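Local coordinates for sortase B (Clostridium perfringens, PDB 5YFK), which probably acts as a class B cysteine transpeptidase, cleaving a sorting signal in surface proteins and joining them to the cell wall, at residues T205-G210 with N215-V220. The protein carries 1 engineered substitution. Numbering follows the deposited sequence.
Sequences TLITSG and NARIVV. Engineered in segment 205-210: S209 (natural residue Cys).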
loop_
_atom_site.group_PDB
_atom_site.type_symbol
_atom_site.label_atom_id
_atom_site.label_comp_id
_atom_site.label_asym_id
_atom_site.label_seq_id
_atom_site.Cartn_x
_atom_site.Cartn_y
_atom_site.Cartn_z
ATOM N N THR A 205 2.067 3.910 3.964
ATOM C CA THR A 205 2.746 2.781 4.604
ATOM C C THR A 205 2.190 1.488 4.038
ATOM O O THR A 205 0.985 1.242 4.133
ATOM C CB THR A 205 2.519 2.826 6.121
ATOM O OG1 THR A 205 2.986 4.084 6.634
ATOM C CG2 THR A 205 3.173 1.645 6.852
ATOM N N LEU A 206 3.077 0.630 3.546
ATOM C CA LEU A 206 2.684 -0.668 3.017
ATOM C C LEU A 206 3.211 -1.772 3.903
ATOM O O LEU A 206 4.387 -1.780 4.230
ATOM C CB LEU A 206 3.239 -0.878 1.602
ATOM C CG LEU A 206 2.999 0.229 0.571
ATOM C CD1 LEU A 206 3.608 -0.148 -0.764
ATOM C CD2 LEU A 206 1.524 0.545 0.432
ATOM N N ILE A 207 2.317 -2.674 4.303
ATOM C CA ILE A 207 2.644 -3.698 5.288
ATOM C C ILE A 207 2.308 -5.076 4.778
ATOM O O ILE A 207 1.162 -5.351 4.367
ATOM C CB ILE A 207 1.925 -3.438 6.630
ATOM C CG1 ILE A 207 2.416 -2.108 7.228
ATOM C CG2 ILE A 207 2.211 -4.563 7.605
ATOM C CD1 ILE A 207 1.548 -1.619 8.373
ATOM N N THR A 208 3.266 -5.984 4.952
ATOM C CA THR A 208 3.050 -7.364 4.673
ATOM C C THR A 208 3.752 -8.271 5.691
ATOM O O THR A 208 4.489 -7.793 6.559
ATOM C CB THR A 208 3.431 -7.727 3.227
ATOM O OG1 THR A 208 2.924 -9.016 2.911
ATOM C CG2 THR A 208 4.936 -7.724 2.979
ATOM N N SER A 209 3.540 -9.583 5.565
ATOM C CA SER A 209 4.238 -10.531 6.409
ATOM C C SER A 209 5.545 -10.996 5.776
ATOM O O SER A 209 5.704 -10.949 4.561
ATOM C CB SER A 209 3.329 -11.703 6.738
ATOM O OG SER A 209 3.140 -12.522 5.604
ATOM N N GLY A 210 6.532 -11.319 6.612
ATOM C CA GLY A 210 7.757 -11.907 6.111
ATOM C C GLY A 210 8.083 -13.212 6.814
ATOM O O GLY A 210 7.367 -13.642 7.727
ATOM N N ASN A 215 6.404 -14.453 12.794
ATOM C CA ASN A 215 5.652 -13.201 12.925
ATOM C C ASN A 215 6.391 -11.952 12.420
ATOM O O ASN A 215 6.155 -10.841 12.911
ATOM C CB ASN A 215 5.233 -12.996 14.384
ATOM C CG ASN A 215 4.316 -14.095 14.893
ATOM O OD1 ASN A 215 3.482 -14.591 14.165
ATOM N ND2 ASN A 215 4.567 -14.558 16.099
ATOM N N ALA A 216 7.233 -12.116 11.407
ATOM C CA ALA A 216 7.886 -10.968 10.782
ATOM C C ALA A 216 6.854 -10.184 9.988
ATOM O O ALA A 216 5.889 -10.757 9.457
ATOM C CB ALA A 216 9.024 -11.394 9.868
ATOM N N ARG A 217 6.989 -8.872 10.048
ATOM C CA ARG A 217 6.294 -7.975 9.159
ATOM C C ARG A 217 7.310 -7.178 8.378
ATOM O O ARG A 217 8.301 -6.685 8.941
ATOM C CB ARG A 217 5.403 -7.022 9.945
ATOM C CG ARG A 217 4.288 -7.698 10.688
ATOM C CD ARG A 217 3.308 -8.294 9.729
ATOM N NE ARG A 217 2.168 -8.906 10.382
ATOM C CZ ARG A 217 2.040 -10.210 10.641
ATOM N NH1 ARG A 217 3.030 -11.073 10.401
ATOM N NH2 ARG A 217 0.928 -10.640 11.213
ATOM N N ILE A 218 7.028 -6.976 7.102
ATOM C CA ILE A 218 7.887 -6.097 6.284
ATOM C C ILE A 218 7.129 -4.817 5.909
ATOM O O ILE A 218 5.973 -4.881 5.590
ATOM C CB ILE A 218 8.310 -6.814 4.987
ATOM C CG1 ILE A 218 8.894 -8.206 5.313
ATOM C CG2 ILE A 218 9.309 -5.977 4.196
ATOM C CD1 ILE A 218 9.197 -9.062 4.098
ATOM N N VAL A 219 7.792 -3.665 6.053
ATOM C CA VAL A 219 7.133 -2.357 5.972
ATOM C C VAL A 219 7.892 -1.481 4.981
ATOM O O VAL A 219 9.108 -1.375 5.046
ATOM C CB VAL A 219 7.093 -1.636 7.338
ATOM C CG1 VAL A 219 6.227 -0.378 7.284
ATOM C CG2 VAL A 219 6.610 -2.571 8.438
ATOM N N VAL A 220 7.147 -0.827 4.093
ATOM C CA VAL A 220 7.669 0.219 3.257
ATOM C C VAL A 220 6.876 1.519 3.472
ATOM O O VAL A 220 5.660 1.497 3.604
ATOM C CB VAL A 220 7.637 -0.162 1.763
ATOM C CG1 VAL A 220 8.024 1.039 0.911
ATOM C CG2 VAL A 220 8.613 -1.313 1.495
#
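S209 and R217 pair across an antiparallel hairpin of the sortase beta-barrel, as a non-hydrogen-bonded pair, their side chains diverging. S209 is engineered in place of the predicted acyl-thioester cysteine, and R217 is the predicted transition-state stabiliser, so this hairpin sets two predicted active-site positions side by side; T208 lies near H113, the predicted proton donor/acceptor, and its OG1 is hydrogen-bonded to G112 O.

From R217, CB passes 3.6 Å from T208 O. CG stands beside its own backbone N, and the chain bends at chi2 (-67°), bringing R217 CD to 3.4 Å from the same T208 O. R217 NH1 ends obliquely near S209 CB at 3.7 Å and donates to A216 O at 3.0 Å, with that oxygen nearly in the guanidinium plane.

Deeper in, L206 with V220 and T208 with I218 trade paired backbone bonds, while I207 and V219 lie alongside each other, both against L163 of helix 160-166. On the T208 side, I218 CD1 rests on G210 CA at 3.8 Å. At the active-site end A216 O accepts two bonds, from G210 N and R217 NH1, on opposite faces of the carbonyl plane, G210 N lying 70° out of it, well off the lone pairs.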